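PDB 3UOI: bacterioferritin, which stores iron in a hollow shell of 24 subunits, probably oxidising Fe(2+) with dioxygen at its ferroxidase centres before the mineral is laid down. Local coordinates for residues Asn25-Phe39 / Leu79-Asp92. Sequence-based numbering, arbitrary orientation.
With HEM (protoporphyrin IX containing Fe), chain B.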
loop_
_atom_site.group_PDB
_atom_site.type_symbol
_atom_site.label_atom_id
_atom_site.label_comp_id
_atom_site.label_asym_id
_atom_site.label_seq_id
_atom_site.Cartn_x
_atom_site.Cartn_y
_atom_site.Cartn_z
ATOM N N ASN A 25 25.080 28.089 31.309
ATOM C CA ASN A 25 25.515 27.345 32.459
ATOM C C ASN A 25 24.548 27.381 33.659
ATOM O O ASN A 25 24.332 26.428 34.303
ATOM C CB ASN A 25 26.887 27.774 32.887
ATOM C CG ASN A 25 27.917 27.429 31.899
ATOM O OD1 ASN A 25 27.616 27.285 30.783
ATOM N ND2 ASN A 25 29.131 27.285 32.323
ATOM N N GLN A 26 23.994 28.520 33.940
ATOM C CA GLN A 26 23.133 28.544 35.080
ATOM C C GLN A 26 21.927 27.710 34.819
ATOM O O GLN A 26 21.595 26.910 35.629
ATOM C CB GLN A 26 22.794 29.961 35.520
ATOM C CG GLN A 26 21.953 30.119 36.769
ATOM C CD GLN A 26 21.837 31.554 37.147
ATOM O OE1 GLN A 26 22.806 32.196 37.409
ATOM N NE2 GLN A 26 20.636 32.062 37.164
ATOM N N TYR A 27 21.332 27.878 33.650
ATOM C CA TYR A 27 20.128 27.185 33.296
ATOM C C TYR A 27 20.343 25.688 33.213
ATOM O O TYR A 27 19.555 24.927 33.664
ATOM C CB TYR A 27 19.475 27.728 32.004
ATOM C CG TYR A 27 18.973 29.186 32.017
ATOM C CD1 TYR A 27 18.879 29.907 33.169
ATOM C CD2 TYR A 27 18.609 29.822 30.872
ATOM C CE1 TYR A 27 18.457 31.227 33.175
ATOM C CE2 TYR A 27 18.173 31.155 30.881
ATOM C CZ TYR A 27 18.113 31.858 32.038
ATOM O OH TYR A 27 17.688 33.188 32.082
ATOM N N PHE A 28 21.447 25.302 32.633
ATOM C CA PHE A 28 21.685 23.876 32.486
ATOM C C PHE A 28 21.837 23.175 33.802
ATOM O O PHE A 28 21.134 22.259 34.050
ATOM C CB PHE A 28 22.927 23.577 31.653
ATOM C CG PHE A 28 23.018 22.140 31.177
ATOM C CD1 PHE A 28 22.362 21.722 30.026
ATOM C CD2 PHE A 28 23.753 21.210 31.862
ATOM C CE1 PHE A 28 22.459 20.415 29.581
ATOM C CE2 PHE A 28 23.832 19.894 31.399
ATOM C CZ PHE A 28 23.189 19.520 30.267
ATOM N N LEU A 29 22.729 23.688 34.644
ATOM C CA LEU A 29 23.022 23.080 35.927
ATOM C C LEU A 29 21.776 23.051 36.769
ATOM O O LEU A 29 21.530 22.119 37.409
ATOM C CB LEU A 29 24.152 23.745 36.650
ATOM C CG LEU A 29 24.503 23.124 37.977
ATOM C CD1 LEU A 29 25.248 21.878 37.852
ATOM C CD2 LEU A 29 25.276 24.076 38.744
ATOM N N HIS A 30 20.968 24.080 36.677
ATOM C CA HIS A 30 19.692 24.104 37.354
ATOM C C HIS A 30 18.768 22.968 36.884
ATOM O O HIS A 30 18.129 22.348 37.685
ATOM C CB HIS A 30 18.992 25.446 37.195
ATOM C CG HIS A 30 19.394 26.462 38.208
ATOM N ND1 HIS A 30 18.848 27.714 38.253
ATOM C CD2 HIS A 30 20.297 26.412 39.198
ATOM C CE1 HIS A 30 19.406 28.396 39.223
ATOM N NE2 HIS A 30 20.291 27.626 39.809
ATOM N N SER A 31 18.748 22.716 35.583
ATOM C CA SER A 31 17.976 21.619 35.033
ATOM C C SER A 31 18.443 20.227 35.501
ATOM O O SER A 31 17.643 19.388 35.804
ATOM C CB SER A 31 17.828 21.717 33.526
ATOM O OG SER A 31 18.749 20.983 32.868
ATOM N N LYS A 32 19.740 20.012 35.556
ATOM C CA LYS A 32 20.284 18.792 36.102
ATOM C C LYS A 32 19.976 18.638 37.590
ATOM O O LYS A 32 19.726 17.563 38.040
ATOM C CB LYS A 32 21.774 18.725 35.916
ATOM C CG LYS A 32 22.237 18.814 34.542
ATOM C CD LYS A 32 21.701 17.777 33.638
ATOM C CE LYS A 32 22.170 16.399 33.933
ATOM N NZ LYS A 32 21.319 15.422 33.397
ATOM N N MET A 33 20.073 19.730 38.331
ATOM C CA MET A 33 19.785 19.742 39.736
ATOM C C MET A 33 18.324 19.458 39.932
ATOM O O MET A 33 17.981 18.800 40.850
ATOM C CB MET A 33 20.132 21.066 40.400
ATOM C CG MET A 33 21.596 21.436 40.581
ATOM S SD MET A 33 21.833 23.024 41.416
ATOM C CE MET A 33 21.383 22.766 43.083
ATOM N N GLN A 34 17.471 20.000 39.076
ATOM C CA GLN A 34 16.039 19.736 39.152
ATOM C C GLN A 34 15.731 18.266 38.860
ATOM O O GLN A 34 14.992 17.636 39.528
ATOM C CB GLN A 34 15.230 20.688 38.291
ATOM C CG GLN A 34 15.318 22.103 38.682
ATOM C CD GLN A 34 14.821 23.105 37.658
ATOM O OE1 GLN A 34 14.381 22.763 36.601
ATOM N NE2 GLN A 34 14.879 24.349 38.006
ATOM N N ASP A 35 16.389 17.734 37.862
ATOM C CA ASP A 35 16.261 16.341 37.546
ATOM C C ASP A 35 16.725 15.435 38.674
ATOM O O ASP A 35 16.083 14.485 38.947
ATOM C CB ASP A 35 17.006 16.005 36.284
ATOM C CG ASP A 35 16.267 15.061 35.428
ATOM O OD1 ASP A 35 15.311 14.475 35.904
ATOM O OD2 ASP A 35 16.671 14.877 34.292
ATOM N N ASN A 36 17.840 15.763 39.302
ATOM C CA ASN A 36 18.402 15.044 40.437
ATOM C C ASN A 36 17.547 15.065 41.685
ATOM O O ASN A 36 17.515 14.102 42.394
ATOM C CB ASN A 36 19.836 15.428 40.744
ATOM C CG ASN A 36 20.395 14.725 41.988
ATOM O OD1 ASN A 36 20.284 13.551 42.162
ATOM N ND2 ASN A 36 20.993 15.486 42.837
ATOM N N TRP A 37 16.867 16.168 41.925
ATOM C CA TRP A 37 15.945 16.310 43.030
ATOM C C TRP A 37 14.664 15.466 42.772
ATOM O O TRP A 37 13.856 15.281 43.637
ATOM C CB TRP A 37 15.590 17.794 43.281
ATOM C CG TRP A 37 16.650 18.596 43.884
ATOM C CD1 TRP A 37 17.673 18.141 44.595
ATOM C CD2 TRP A 37 16.783 20.018 43.865
ATOM N NE1 TRP A 37 18.440 19.139 45.028
ATOM C CE2 TRP A 37 17.932 20.321 44.587
ATOM C CE3 TRP A 37 16.055 21.059 43.307
ATOM C CZ2 TRP A 37 18.372 21.626 44.774
ATOM C CZ3 TRP A 37 16.500 22.353 43.491
ATOM C CH2 TRP A 37 17.650 22.619 44.214
ATOM N N GLY A 38 14.536 14.991 41.541
ATOM C CA GLY A 38 13.373 14.309 41.050
ATOM C C GLY A 38 12.233 15.102 40.409
ATOM O O GLY A 38 11.233 14.554 40.086
ATOM N N PHE A 39 12.408 16.394 40.224
ATOM C CA PHE A 39 11.436 17.242 39.569
ATOM C C PHE A 39 11.666 17.144 38.055
ATOM O O PHE A 39 12.013 18.091 37.421
ATOM C CB PHE A 39 11.539 18.679 40.072
ATOM C CG PHE A 39 11.362 18.825 41.564
ATOM C CD1 PHE A 39 10.127 18.634 42.149
ATOM C CD2 PHE A 39 12.419 19.115 42.376
ATOM C CE1 PHE A 39 9.946 18.743 43.514
ATOM C CE2 PHE A 39 12.242 19.216 43.727
ATOM C CZ PHE A 39 10.993 19.020 44.294
ATOM N N LEU A 79 27.345 33.220 38.367
ATOM C CA LEU A 79 26.221 32.342 38.578
ATOM C C LEU A 79 25.513 32.504 39.941
ATOM O O LEU A 79 26.130 32.713 40.937
ATOM C CB LEU A 79 26.714 30.910 38.443
ATOM C CG LEU A 79 26.841 30.037 37.179
ATOM C CD1 LEU A 79 26.945 30.728 35.856
ATOM C CD2 LEU A 79 27.972 29.093 37.352
ATOM N N ARG A 80 24.200 32.403 39.941
ATOM C CA ARG A 80 23.426 32.334 41.162
ATOM C C ARG A 80 22.773 30.982 41.168
ATOM O O ARG A 80 21.843 30.777 40.484
ATOM C CB ARG A 80 22.349 33.394 41.179
ATOM C CG ARG A 80 22.804 34.766 41.460
ATOM C CD ARG A 80 21.862 35.766 40.900
ATOM N NE ARG A 80 22.261 36.245 39.592
ATOM C CZ ARG A 80 22.227 37.517 39.237
ATOM N NH1 ARG A 80 21.809 38.419 40.093
ATOM N NH2 ARG A 80 22.612 37.884 38.035
ATOM N N ILE A 81 23.281 30.063 41.945
ATOM C CA ILE A 81 22.762 28.733 41.910
ATOM C C ILE A 81 21.839 28.383 43.074
ATOM O O ILE A 81 22.243 28.356 44.195
ATOM C CB ILE A 81 23.889 27.789 41.907
ATOM C CG1 ILE A 81 24.739 27.981 40.638
ATOM C CG2 ILE A 81 23.375 26.431 42.151
ATOM C CD1 ILE A 81 24.203 27.469 39.382
ATOM N N GLY A 82 20.584 28.163 42.752
ATOM C CA GLY A 82 19.550 27.913 43.717
ATOM C C GLY A 82 19.531 26.565 44.391
ATOM O O GLY A 82 19.702 25.553 43.791
ATOM N N GLN A 83 19.351 26.607 45.687
ATOM C CA GLN A 83 19.361 25.412 46.469
ATOM C C GLN A 83 17.931 24.944 46.781
ATOM O O GLN A 83 17.712 24.006 47.490
ATOM C CB GLN A 83 20.284 25.559 47.682
ATOM C CG GLN A 83 21.788 25.237 47.443
ATOM C CD GLN A 83 22.100 23.867 46.752
ATOM O OE1 GLN A 83 21.351 22.924 46.855
ATOM N NE2 GLN A 83 23.224 23.794 46.060
ATOM N N THR A 84 16.981 25.672 46.218
ATOM C CA THR A 84 15.584 25.333 46.206
ATOM C C THR A 84 14.968 25.723 44.877
ATOM O O THR A 84 15.588 26.396 44.127
ATOM C CB THR A 84 14.771 25.892 47.388
ATOM O OG1 THR A 84 14.818 27.311 47.409
ATOM C CG2 THR A 84 15.248 25.378 48.652
ATOM N N LEU A 85 13.780 25.239 44.569
ATOM C CA LEU A 85 13.152 25.573 43.315
ATOM C C LEU A 85 12.905 27.072 43.301
ATOM O O LEU A 85 13.236 27.722 42.343
ATOM C CB LEU A 85 11.843 24.822 43.083
ATOM C CG LEU A 85 11.808 23.343 42.689
ATOM C CD1 LEU A 85 10.504 22.948 42.046
ATOM C CD2 LEU A 85 12.965 22.950 41.838
ATOM N N ARG A 86 12.397 27.595 44.413
ATOM C CA ARG A 86 12.101 29.009 44.544
ATOM C C ARG A 86 13.335 29.874 44.389
ATOM O O ARG A 86 13.298 30.767 43.649
ATOM C CB ARG A 86 11.414 29.309 45.873
ATOM C CG ARG A 86 11.188 30.772 46.161
ATOM C CD ARG A 86 10.589 30.991 47.471
ATOM N NE ARG A 86 9.202 30.643 47.513
ATOM C CZ ARG A 86 8.200 31.416 47.121
ATOM N NH1 ARG A 86 8.390 32.599 46.631
ATOM N NH2 ARG A 86 6.989 30.972 47.211
ATOM N N GLU A 87 14.441 29.556 45.023
ATOM C CA GLU A 87 15.649 30.320 44.779
ATOM C C GLU A 87 16.086 30.200 43.316
ATOM O O GLU A 87 16.607 31.100 42.805
ATOM C CB GLU A 87 16.827 29.925 45.654
ATOM C CG GLU A 87 16.613 29.875 47.085
ATOM C CD GLU A 87 17.825 29.381 47.833
ATOM O OE1 GLU A 87 18.869 29.205 47.246
ATOM O OE2 GLU A 87 17.719 29.170 49.034
ATOM N N GLN A 88 15.909 29.032 42.711
ATOM C CA GLN A 88 16.316 28.787 41.311
ATOM C C GLN A 88 15.597 29.649 40.281
ATOM O O GLN A 88 16.207 30.282 39.487
ATOM C CB GLN A 88 16.224 27.308 40.962
ATOM C CG GLN A 88 17.407 26.573 41.371
ATOM C CD GLN A 88 17.329 25.084 41.202
ATOM O OE1 GLN A 88 16.364 24.556 40.732
ATOM N NE2 GLN A 88 18.369 24.430 41.544
ATOM N N PHE A 89 14.292 29.734 40.397
ATOM C CA PHE A 89 13.511 30.646 39.604
ATOM C C PHE A 89 13.953 32.087 39.854
ATOM O O PHE A 89 13.962 32.861 38.960
ATOM C CB PHE A 89 12.039 30.558 39.937
ATOM C CG PHE A 89 11.407 29.284 39.604
ATOM C CD1 PHE A 89 11.654 28.661 38.431
ATOM C CD2 PHE A 89 10.500 28.706 40.469
ATOM C CE1 PHE A 89 11.041 27.477 38.154
ATOM C CE2 PHE A 89 9.906 27.546 40.176
ATOM C CZ PHE A 89 10.187 26.928 39.031
ATOM N N GLU A 90 14.271 32.421 41.090
ATOM C CA GLU A 90 14.715 33.756 41.455
ATOM C C GLU A 90 16.034 34.183 40.871
ATOM O O GLU A 90 16.227 35.294 40.487
ATOM C CB GLU A 90 14.685 33.970 42.940
ATOM C CG GLU A 90 13.545 34.789 43.292
ATOM C CD GLU A 90 13.343 34.902 44.743
ATOM O OE1 GLU A 90 14.070 34.221 45.480
ATOM O OE2 GLU A 90 12.438 35.659 45.123
ATOM N N ALA A 91 16.934 33.238 40.849
ATOM C CA ALA A 91 18.224 33.354 40.255
ATOM C C ALA A 91 18.129 33.528 38.745
ATOM O O ALA A 91 18.845 34.251 38.157
ATOM C CB ALA A 91 19.032 32.155 40.621
ATOM N N ASP A 92 17.247 32.781 38.132
ATOM C CA ASP A 92 17.045 32.850 36.711
ATOM C C ASP A 92 16.415 34.175 36.321
ATOM O O ASP A 92 16.731 34.737 35.339
ATOM C CB ASP A 92 16.302 31.631 36.211
ATOM C CG ASP A 92 17.118 30.334 36.349
ATOM O OD1 ASP A 92 16.532 29.326 36.126
ATOM O OD2 ASP A 92 18.286 30.312 36.693
HETATM C CHA HEM B . 23.215 21.275 22.209
HETATM C CHB HEM B . 25.000 20.692 26.637
HETATM C CHC HEM B . 27.506 24.781 26.092
HETATM C CHD HEM B . 25.921 25.282 21.552
HETATM C C1A HEM B . 23.590 20.648 23.378
HETATM C C2A HEM B . 23.393 19.273 23.771
HETATM C C3A HEM B . 23.888 19.149 25.020
HETATM C C4A HEM B . 24.399 20.404 25.436
HETATM C CMA HEM B . 23.959 17.896 25.906
HETATM C CAA HEM B . 22.716 18.224 22.841
HETATM C CBA HEM B . 23.601 18.081 21.593
HETATM C CGA HEM B . 23.876 16.656 21.125
HETATM O O1A HEM B . 24.915 16.378 20.418
HETATM O O2A HEM B . 23.037 15.769 21.444
HETATM C C1B HEM B . 25.800 21.789 26.909
HETATM C C2B HEM B . 26.378 22.132 28.203
HETATM C C3B HEM B . 27.087 23.245 28.058
HETATM C C4B HEM B . 26.954 23.655 26.661
HETATM C CMB HEM B . 26.261 21.338 29.531
HETATM C CAB HEM B . 27.863 23.902 29.236
HETATM C CBB HEM B . 28.294 25.155 29.157
HETATM C C1C HEM B . 27.328 25.311 24.821
HETATM C C2C HEM B . 27.843 26.590 24.340
HETATM C C3C HEM B . 27.414 26.695 23.064
HETATM C C4C HEM B . 26.569 25.554 22.735
HETATM C CMC HEM B . 28.730 27.580 25.150
HETATM C CAC HEM B . 27.692 27.832 22.082
HETATM C CBC HEM B . 26.823 27.922 21.070
HETATM C C1D HEM B . 24.986 24.296 21.354
HETATM C C2D HEM B . 24.128 24.218 20.204
HETATM C C3D HEM B . 23.307 22.965 20.448
HETATM C C4D HEM B . 23.751 22.436 21.675
HETATM C CMD HEM B . 24.102 25.159 18.953
HETATM C CAD HEM B . 22.249 22.335 19.566
HETATM C CBD HEM B . 20.988 23.152 19.793
HETATM C CGD HEM B . 19.898 22.432 19.053
HETATM O O1D HEM B . 19.913 21.161 19.017
HETATM O O2D HEM B . 19.035 23.134 18.496
HETATM N NA HEM B . 24.177 21.284 24.431
HETATM N NB HEM B . 26.142 22.748 25.983
HETATM N NC HEM B . 26.576 24.753 23.808
HETATM N ND HEM B . 24.722 23.283 22.260
HETATM FE FE HEM B . 25.374 23.069 24.051
HETATM O O HOH W 1 23.398 34.708 37.462
HETATM O O HOH W 2 14.838 27.031 36.499
#
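The imidazole of His30 fills the slot between the extended loop 79-82 and the first turns of helix 85-92. Gln88 CG sits over the centre of one ring face, 3.4 Å from the centroid, with the Gln88 amide stacked at 28°; Gln26 CG lies over the opposite face, offset toward the rim. Gly82 N donates to His30 NE2 (3.0 Å), tilted from the ring plane, while ND1 makes a weak bond to Asp92 OD2. Gln26, its CG anti to the backbone N (chi1 -176°), reaches straight across: NE2 gives a 174° bond to the anti lone pair of Asp92 OD2 (3.0 Å), and OE1 takes Arg80 N from above its carbonyl plane and a water shared with Arg80 NE. This is the antiparallel pairing of helices 7-36 and 85-112 in the ferritin four-helix bundle, with the long crossover's end, 79-84, laid along their groove. Tyr27, flanking Asp92, also touches Glu96 and His132, predicted iron ligands. Farther along, Ile81 wedges in, CD1 against Leu29 CD2 (3.6 Å) and CG2 against Met33 SD; the bent Met33 chain brings CE to Gly82 O. Gln34 NE2 donates to Gln88 OE1 (3.1 Å), while Gln34 OE1 is hydrogen-bonded to Thr46 OG1. Toward Phe39, Leu85 is the bump: CD2 abuts the Trp37 edge at CE3 (3.9 Å) and CD1 lies over the centre of the Phe39 ring in a CH-pi contact (4.2 Å to the centroid).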